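Local coordinates for uncharacterized protein (Trypanosoma cruzi, PDB 6XYB) that is of unknown function but forms a tetramer that binds metal ions, and may be a component of the paraflagellar rod of trypanosomes, at residues R96-I101 and D109-F114; D50-L55 and W63-S68. One frame throughout, in Å; residues are numbered along the deposited sequence. Where two conformers were deposited one is given.

Contact 1: R96-I101 and D109-F114. With K (potassium ion), chain F; MG (magnesium ion), chain H; MG (magnesium ion), chain G.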
ATOM      1  N   ARG C  96      -9.396  -2.211   0.923  1.00 13.32           N
ATOM      2  CA  ARG C  96      -9.142  -1.766  -0.445  1.00 14.78           C
ATOM      3  C   ARG C  96      -7.681  -1.373  -0.662  1.00 11.97           C
ATOM      4  O   ARG C  96      -7.176  -1.595  -1.775  1.00 13.59           O
ATOM      5  CB  ARG C  96     -10.041  -0.589  -0.812  1.00 17.73           C
ATOM      6  CG  ARG C  96     -11.518  -0.949  -0.726  1.00 24.44           C
ATOM      7  CD  ARG C  96     -11.975  -1.999  -1.714  1.00 29.64           C
ATOM      8  NE  ARG C  96     -11.886  -1.225  -2.905  1.00 27.22           N
ATOM      9  CZ  ARG C  96     -12.873  -0.609  -3.544  1.00 29.64           C
ATOM     10  NH1 ARG C  96     -14.144  -0.728  -3.185  1.00 29.97           N
ATOM     11  NH2 ARG C  96     -12.543   0.166  -4.559  1.00 30.83           N
ATOM     12  N   ALA C  97      -7.018  -0.842   0.358  1.00 11.50           N
ATOM     13  CA  ALA C  97      -5.678  -0.309   0.153  1.00 10.86           C
ATOM     14  C   ALA C  97      -4.961  -0.143   1.494  1.00  7.96           C
ATOM     15  O   ALA C  97      -5.601  -0.046   2.526  1.00 11.42           O
ATOM     16  CB  ALA C  97      -5.693   0.994  -0.617  1.00 10.97           C
ATOM     17  N   SER C  98      -3.638  -0.126   1.435  1.00  9.43           N
ATOM     18  CA  SER C  98      -2.858   0.169   2.647  1.00  8.61           C
ATOM     19  C   SER C  98      -1.581   0.903   2.223  1.00 10.88           C
ATOM     20  O   SER C  98      -1.071   0.691   1.158  1.00 10.77           O
ATOM     21  CB  SER C  98      -2.487  -1.074   3.416  1.00 11.15           C
ATOM     22  OG  SER C  98      -1.754  -0.833   4.601  1.00 16.16           O
ATOM     23  N   ASN C  99      -1.001   1.686   3.126  1.00 10.57           N
ATOM     24  CA  ASN C  99       0.332   2.301   2.919  1.00 10.21           C
ATOM     25  C   ASN C  99       0.995   2.532   4.269  1.00 10.14           C
ATOM     26  O   ASN C  99       0.334   2.540   5.273  1.00 13.44           O
ATOM     27  CB  ASN C  99       0.224   3.555   2.039  1.00 10.15           C
ATOM     28  CG  ASN C  99      -0.674   4.658   2.496  1.00 14.01           C
ATOM     29  OD1 ASN C  99      -1.837   4.747   2.130  1.00 18.14           O
ATOM     30  ND2 ASN C  99      -0.150   5.476   3.368  1.00 21.08           N
ATOM     31  N   SER C 100       2.275   2.682   4.237  1.00  9.10           N
ATOM     32  CA  SER C 100       3.007   2.946   5.479  0.50 12.28           C
ATOM     33  C   SER C 100       4.223   3.824   5.200  1.00 11.56           C
ATOM     34  O   SER C 100       4.784   3.854   4.085  1.00 12.31           O
ATOM     35  CB  SER C 100       3.377   1.637   6.152  0.50 15.00           C
ATOM     36  OG  SER C 100       3.990   0.716   5.248  0.50 19.94           O
ATOM     37  N   ILE C 101       4.626   4.523   6.264  1.00 14.24           N
ATOM     38  CA  ILE C 101       5.893   5.279   6.261  1.00 13.00           C
ATOM     39  C   ILE C 101       6.625   5.049   7.589  1.00 12.60           C
ATOM     40  O   ILE C 101       5.964   4.678   8.589  1.00 14.99           O
ATOM     41  CB  ILE C 101       5.683   6.778   6.038  1.00 15.18           C
ATOM     42  CG1 ILE C 101       4.764   7.353   7.103  1.00 16.20           C
ATOM     43  CG2 ILE C 101       5.117   7.055   4.687  1.00 19.40           C
ATOM     44  CD1 ILE C 101       4.564   8.874   7.054  1.00 20.64           C
ATOM     45  N   ASP C 109       6.597   4.435  13.127  1.00 17.99           N
ATOM     46  CA  ASP C 109       6.061   4.039  11.804  1.00 17.73           C
ATOM     47  C   ASP C 109       4.557   4.164  11.808  1.00 16.81           C
ATOM     48  O   ASP C 109       3.955   3.943  12.857  1.00 18.74           O
ATOM     49  CB  ASP C 109       6.454   2.643  11.351  1.00 20.21           C
ATOM     50  CG  ASP C 109       6.091   1.578  12.360  1.00 23.90           C
ATOM     51  OD1 ASP C 109       6.856   1.457  13.359  1.00 33.41           O
ATOM     52  OD2 ASP C 109       5.114   0.811  12.119  1.00 25.46           O
ATOM     53  N   THR C 110       3.992   4.590  10.686  1.00 15.69           N
ATOM     54  CA  THR C 110       2.557   4.791  10.584  1.00 14.89           C
ATOM     55  C   THR C 110       2.032   4.000   9.396  1.00 15.33           C
ATOM     56  O   THR C 110       2.580   4.228   8.304  1.00 15.72           O
ATOM     57  CB  THR C 110       2.239   6.289  10.454  1.00 15.21           C
ATOM     58  OG1 THR C 110       2.710   6.941  11.645  1.00 19.89           O
ATOM     59  CG2 THR C 110       0.760   6.532  10.266  1.00 18.00           C
ATOM     60  N   THR C 111       0.934   3.309   9.579  1.00 13.91           N
ATOM     61  CA  THR C 111       0.303   2.519   8.559  1.00 11.87           C
ATOM     62  C   THR C 111      -1.161   2.913   8.463  1.00 11.35           C
ATOM     63  O   THR C 111      -1.844   2.966   9.482  1.00 14.79           O
ATOM     64  CB  THR C 111       0.455   1.047   8.835  1.00 14.75           C
ATOM     65  OG1 THR C 111       1.827   0.669   8.922  1.00 17.14           O
ATOM     66  CG2 THR C 111      -0.326   0.197   7.876  1.00 14.44           C
ATOM     67  N   LYS C 112      -1.629   3.113   7.252  1.00 12.29           N
ATOM     68  CA  LYS C 112      -3.010   3.395   6.960  1.00 12.72           C
ATOM     69  C   LYS C 112      -3.667   2.213   6.216  1.00 11.86           C
ATOM     70  O   LYS C 112      -3.059   1.578   5.379  1.00 11.77           O
ATOM     71  CB  LYS C 112      -3.123   4.713   6.222  1.00 15.92           C
ATOM     72  CG  LYS C 112      -2.631   5.814   7.138  1.00 21.02           C
ATOM     73  CD  LYS C 112      -3.015   7.163   6.791  1.00 21.59           C
ATOM     74  CE  LYS C 112      -2.069   8.128   7.457  1.00 21.94           C
ATOM     75  NZ  LYS C 112      -2.524   8.384   8.852  1.00 19.99           N
ATOM     76  N   LEU C 113      -4.908   1.928   6.603  1.00 11.41           N
ATOM     77  CA  LEU C 113      -5.715   0.849   6.006  1.00 10.52           C
ATOM     78  C   LEU C 113      -7.008   1.548   5.560  1.00 11.19           C
ATOM     79  O   LEU C 113      -7.709   2.199   6.411  1.00 12.36           O
ATOM     80  CB  LEU C 113      -5.969  -0.249   7.034  1.00 11.21           C
ATOM     81  CG  LEU C 113      -4.786  -1.026   7.588  1.00 13.41           C
ATOM     82  CD1 LEU C 113      -5.207  -1.788   8.854  1.00 19.64           C
ATOM     83  CD2 LEU C 113      -4.253  -2.075   6.610  1.00 17.74           C
ATOM     84  N   PHE C 114      -7.403   1.345   4.319  1.00 11.24           N
ATOM     85  CA  PHE C 114      -8.615   1.998   3.798  1.00 11.34           C
ATOM     86  C   PHE C 114      -9.639   0.920   3.402  1.00 11.37           C
ATOM     87  O   PHE C 114      -9.278  -0.087   2.788  1.00 12.78           O
ATOM     88  CB  PHE C 114      -8.267   2.793   2.530  1.00 11.83           C
ATOM     89  CG  PHE C 114      -7.339   3.933   2.770  1.00 13.68           C
ATOM     90  CD1 PHE C 114      -7.799   5.092   3.343  1.00 15.58           C
ATOM     91  CD2 PHE C 114      -5.999   3.790   2.491  1.00 14.96           C
ATOM     92  CE1 PHE C 114      -6.951   6.164   3.581  1.00 16.62           C
ATOM     93  CE2 PHE C 114      -5.142   4.884   2.688  1.00 19.63           C
ATOM     94  CZ  PHE C 114      -5.617   6.037   3.264  1.00 17.27           C
TER
HETATM   95  K     K F 202      -5.674  -3.109  -3.377  1.00 13.07           K
HETATM   96 MG    MG H 204      -0.049  -0.185  -0.623  1.00 12.07          MG
HETATM   97 MG    MG G 203       5.992   3.028   2.314  1.00 12.95          MG
HETATM   98  O   HOH W   1      -8.184  -4.986  -2.198  1.00 35.06           O

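Contact 2: D50-L55 and W63-S68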
ATOM      1  N   ASP C  50      -7.427  -3.753  33.597  1.00 55.74           N
ATOM      2  CA  ASP C  50      -8.624  -3.044  33.076  1.00 62.06           C
ATOM      3  C   ASP C  50      -8.470  -2.807  31.574  1.00 64.14           C
ATOM      4  O   ASP C  50      -7.550  -2.101  31.162  1.00 62.26           O
ATOM      5  CB  ASP C  50      -8.835  -1.677  33.728  1.00 80.54           C
ATOM      6  CG  ASP C  50      -9.985  -0.936  33.076  1.00 79.58           C
ATOM      7  OD1 ASP C  50     -11.095  -1.391  33.247  1.00 86.30           O
ATOM      8  OD2 ASP C  50      -9.737   0.046  32.342  1.00 65.20           O
ATOM      9  N   PRO C  51      -9.398  -3.318  30.726  1.00 58.54           N
ATOM     10  CA  PRO C  51      -9.228  -3.282  29.271  1.00 55.64           C
ATOM     11  C   PRO C  51      -9.176  -1.853  28.694  1.00 49.38           C
ATOM     12  O   PRO C  51      -9.873  -0.994  29.138  1.00 44.03           O
ATOM     13  CB  PRO C  51     -10.438  -4.093  28.747  1.00 59.77           C
ATOM     14  CG  PRO C  51     -11.465  -4.081  29.879  1.00 51.15           C
ATOM     15  CD  PRO C  51     -10.659  -3.953  31.149  1.00 58.39           C
ATOM     16  N   VAL C  52      -8.363  -1.627  27.659  1.00 38.19           N
ATOM     17  CA  VAL C  52      -8.279  -0.282  27.026  1.00 39.89           C
ATOM     18  C   VAL C  52      -9.454  -0.095  26.061  1.00 33.79           C
ATOM     19  O   VAL C  52     -10.044  -1.090  25.571  1.00 36.95           O
ATOM     20  CB  VAL C  52      -6.953  -0.022  26.294  1.00 43.08           C
ATOM     21  CG1 VAL C  52      -5.772   0.092  27.251  1.00 41.34           C
ATOM     22  CG2 VAL C  52      -6.726  -1.073  25.234  1.00 41.24           C
ATOM     23  N   LYS C  53      -9.818   1.169  25.869  1.00 33.81           N
ATOM     24  CA  LYS C  53     -11.055   1.569  25.166  1.00 31.52           C
ATOM     25  C   LYS C  53     -10.701   2.540  24.042  1.00 26.49           C
ATOM     26  O   LYS C  53      -9.716   3.292  24.119  1.00 24.86           O
ATOM     27  CB  LYS C  53     -12.015   2.306  26.108  1.00 37.67           C
ATOM     28  CG  LYS C  53     -12.407   1.580  27.374  1.00 43.95           C
ATOM     29  CD  LYS C  53     -13.626   2.225  27.963  1.00 48.17           C
ATOM     30  CE  LYS C  53     -14.769   1.249  28.178  1.00 66.14           C
ATOM     31  NZ  LYS C  53     -15.371   0.820  26.890  1.00 71.62           N
ATOM     32  N   PHE C  54     -11.515   2.553  23.012  1.00 22.04           N
ATOM     33  CA  PHE C  54     -11.564   3.679  22.086  1.00 20.64           C
ATOM     34  C   PHE C  54     -12.325   4.838  22.712  1.00 21.37           C
ATOM     35  O   PHE C  54     -13.434   4.632  23.255  1.00 23.67           O
ATOM     36  CB  PHE C  54     -12.267   3.218  20.803  1.00 20.60           C
ATOM     37  CG  PHE C  54     -11.395   2.461  19.842  1.00 19.28           C
ATOM     38  CD1 PHE C  54     -10.492   3.137  19.030  1.00 20.29           C
ATOM     39  CD2 PHE C  54     -11.510   1.109  19.703  1.00 21.28           C
ATOM     40  CE1 PHE C  54      -9.699   2.492  18.093  1.00 20.70           C
ATOM     41  CE2 PHE C  54     -10.728   0.452  18.774  1.00 21.59           C
ATOM     42  CZ  PHE C  54      -9.775   1.127  18.014  1.00 18.49           C
ATOM     43  N   LEU C  55     -11.733   6.022  22.595  1.00 20.70           N
ATOM     44  CA  LEU C  55     -12.352   7.311  22.935  1.00 19.22           C
ATOM     45  C   LEU C  55     -12.682   8.114  21.682  1.00 19.25           C
ATOM     46  O   LEU C  55     -11.907   8.094  20.742  1.00 19.63           O
ATOM     47  CB  LEU C  55     -11.446   8.127  23.855  1.00 21.54           C
ATOM     48  CG  LEU C  55     -11.068   7.490  25.202  1.00 30.46           C
ATOM     49  CD1 LEU C  55     -10.323   8.493  26.085  1.00 29.12           C
ATOM     50  CD2 LEU C  55     -12.265   6.941  25.965  1.00 38.56           C
ATOM     51  N   TRP C  63     -12.300   7.873  16.458  1.00 17.12           N
ATOM     52  CA  TRP C  63     -12.070   7.046  17.647  1.00 17.36           C
ATOM     53  C   TRP C  63     -10.578   6.768  17.775  1.00 16.76           C
ATOM     54  O   TRP C  63      -9.895   6.455  16.785  1.00 18.59           O
ATOM     55  CB  TRP C  63     -12.849   5.749  17.518  1.00 19.37           C
ATOM     56  CG  TRP C  63     -14.318   5.996  17.471  1.00 20.93           C
ATOM     57  CD1 TRP C  63     -15.107   6.168  16.361  1.00 24.16           C
ATOM     58  CD2 TRP C  63     -15.208   6.010  18.601  1.00 22.86           C
ATOM     59  NE1 TRP C  63     -16.435   6.251  16.736  1.00 24.17           N
ATOM     60  CE2 TRP C  63     -16.531   6.152  18.103  1.00 26.49           C
ATOM     61  CE3 TRP C  63     -15.049   5.769  19.989  1.00 21.91           C
ATOM     62  CZ2 TRP C  63     -17.649   6.199  18.957  1.00 30.31           C
ATOM     63  CZ3 TRP C  63     -16.157   5.847  20.824  1.00 24.87           C
ATOM     64  CH2 TRP C  63     -17.448   6.022  20.311  1.00 30.19           C
ATOM     65  N   ARG C  64     -10.072   6.876  18.996  1.00 17.92           N
ATOM     66  CA  ARG C  64      -8.654   6.693  19.307  1.00 15.94           C
ATOM     67  C   ARG C  64      -8.446   5.714  20.446  1.00 16.49           C
ATOM     68  O   ARG C  64      -9.068   5.869  21.510  1.00 18.25           O
ATOM     69  CB  ARG C  64      -8.027   8.008  19.744  1.00 16.51           C
ATOM     70  CG  ARG C  64      -6.541   7.883  20.079  1.00 18.47           C
ATOM     71  CD  ARG C  64      -6.050   9.158  20.696  1.00 23.70           C
ATOM     72  NE  ARG C  64      -4.637   9.163  20.947  1.00 23.75           N
ATOM     73  CZ  ARG C  64      -4.045   8.637  22.022  1.00 26.15           C
ATOM     74  NH1 ARG C  64      -4.724   7.971  22.956  1.00 31.62           N
ATOM     75  NH2 ARG C  64      -2.748   8.774  22.150  1.00 31.24           N
ATOM     76  N   MET C  65      -7.573   4.756  20.235  1.00 16.03           N
ATOM     77  CA  MET C  65      -7.149   3.814  21.297  1.00 17.53           C
ATOM     78  C   MET C  65      -5.628   3.835  21.419  1.00 17.72           C
ATOM     79  O   MET C  65      -4.939   3.627  20.413  1.00 18.65           O
ATOM     80  CB  MET C  65      -7.635   2.376  21.035  1.00 20.46           C
ATOM     81  CG  MET C  65      -6.950   1.297  21.888  1.00 26.26           C
ATOM     82  SD  MET C  65      -7.402  -0.418  21.276  1.00 31.28           S
ATOM     83  CE  MET C  65      -8.946  -0.350  22.102  1.00 24.50           C
ATOM     84  N   GLU C  66      -5.103   3.951  22.640  1.00 22.55           N
ATOM     85  CA  GLU C  66      -3.687   3.613  22.854  1.00 23.40           C
ATOM     86  C   GLU C  66      -3.590   2.296  23.633  1.00 25.93           C
ATOM     87  O   GLU C  66      -4.213   2.212  24.701  1.00 27.84           O
ATOM     88  CB  GLU C  66      -2.933   4.730  23.556  1.00 28.10           C
ATOM     89  CG  GLU C  66      -1.454   4.406  23.740  1.00 30.16           C
ATOM     90  CD  GLU C  66      -0.617   5.560  24.298  1.00 36.91           C
ATOM     91  OE1 GLU C  66      -0.914   6.719  23.953  1.00 43.28           O
ATOM     92  OE2 GLU C  66       0.350   5.297  25.052  1.00 40.95           O
ATOM     93  N   LEU C  67      -2.792   1.337  23.158  1.00 27.66           N
ATOM     94  CA  LEU C  67      -2.509   0.067  23.925  1.00 30.77           C
ATOM     95  C   LEU C  67      -1.509   0.348  25.064  1.00 41.40           C
ATOM     96  O   LEU C  67      -0.523   1.086  24.872  1.00 44.71           O
ATOM     97  CB  LEU C  67      -1.989  -1.051  23.014  1.00 34.70           C
ATOM     98  CG  LEU C  67      -2.700  -1.292  21.685  1.00 34.36           C
ATOM     99  CD1 LEU C  67      -1.983  -2.363  20.897  1.00 31.49           C
ATOM    100  CD2 LEU C  67      -4.155  -1.636  21.867  1.00 31.93           C
ATOM    101  N   SER C  68      -1.720  -0.254  26.235  1.00 43.60           N
ATOM    102  CA  SER C  68      -1.338   0.370  27.536  1.00 58.25           C
ATOM    103  C   SER C  68       0.196   0.479  27.781  1.00 57.85           C
ATOM    104  O   SER C  68       0.710  -0.184  28.717  1.00 70.26           O
ATOM    105  CB  SER C  68      -2.095  -0.273  28.689  1.00 57.30           C
ATOM    106  OG  SER C  68      -2.425  -1.627  28.413  1.00 60.53           O
TER
HETATM  107  O   HOH W   2      -7.223   4.464  24.819  1.00 36.86           O

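Contact 1: R96-I101 and D109-F114
Phe114 is matched by two residues, Arg96 and Ala97, a classic beta bulge in the antiparallel hairpin formed by strands 93-103 and 108-117. Among the backbone bonds, Phe114 O takes Arg96 N at 2.8 Å and, weakly, Ala97 N, while Phe114 N returns to Ala97 O. Beyond the bulge, two-way bonds join Asn99 with Lys112 and Ile101 with Thr110. One side chain joins this network: Ser98 OG, anti to its backbone N (chi1 -179°), donates to Lys112 O at 2.8 Å. Asn99 N reaches the same oxygen from the opposite face of its carbonyl plane, so two donors grip this oxygen. Apolar contact is slight: Ala97 CB lies 4.2 Å from Phe114 CD2. On the face carrying Ala97 and Asn99, Asn99 OD1 meets the edge of the Phe114 ring in its plane, and is hydrogen-bonded to Ser98 OG of the second subunit. Metal binding uses the carbonyls of alternate residues on 96-101, the strand at the margin of this chain's sheet. Arg96 O binds potassium at 2.7 Å, and Ser98 O and Ser100 O each bind a magnesium ion, at 2.2 Å and 2.3 Å; in every case the same carbonyl of three other subunits completes the set of four protein oxygens.

Contact 2: D50-L55 and W63-S68
Val52 turns its side chain onto 63-68 and spreads two methyls over different partners. CG2 sits 3.9 Å from Met65 CE and also approaches Leu67 CD2, whereas CG1 lies against Glu66 O and Ser68 OG. The side chains of Val52 and Met65 cross at about a right angle. At Lys53 the backbones are still too far apart to bond directly, and a water fills the step: it donates to Lys53 O at 2.8 Å and accepts from Glu66 N. Phe54 comes next, with its ring against Met65. Met65 CB stands over one face of that ring, 3.7 Å from the centroid and 18° off the normal, a CH-pi contact, and Met65 SD lies over the same ring, 4.5 Å from its centroid, a Met-aromatic contact. Met65 CG is anti to the backbone N (chi1 165°), and the chain then bends at chi3 (-80°), bringing CE to CD2 of Phe54. Trp63 CB packs obliquely by CD1 of the same ring, while Phe54 O lies at the edge of the indole, near CE3. Val30 of helix 27-36, together with Ile18 and Met20 of strand 17-21, also touches Phe54, which is buried between helix and sheet. Here the incoming loop becomes the first strand of a beta hairpin, 55-57 pairing antiparallel with 62-66. Leu55 is hydrogen-bonded in both directions to Arg64: its N donates to Arg64 O at 2.9 Å, nearly straight at the hydrogen, and its O accepts from Arg64 N. The Leu55 and Arg64 side chains share one face of the hairpin, and from there the extended Arg64 sends NH2 to the anti lone pair of Glu66 OE1, 3.3 Å away, in a salt bridge.

Overall arrangement
Contacts 1 and 2 occupy the two ends of one six-stranded antiparallel sheet, each at an outermost strand of the chain: 93-103 for contact 1 and 55-57 for contact 2. Their centres are 20 Å apart, with the middle of the chain lying between them, and their nearest atoms stay about 11 Å apart; strands 17-21 and 6-13 fill the interval. In sequence both segments of contact 2 precede those of contact 1. Their surroundings differ: contact 1 is buried at the tetramer centre, where potassium and magnesium ions join four subunits, while contact 2 meets no other chain of the assembly and lies away from the metal sites.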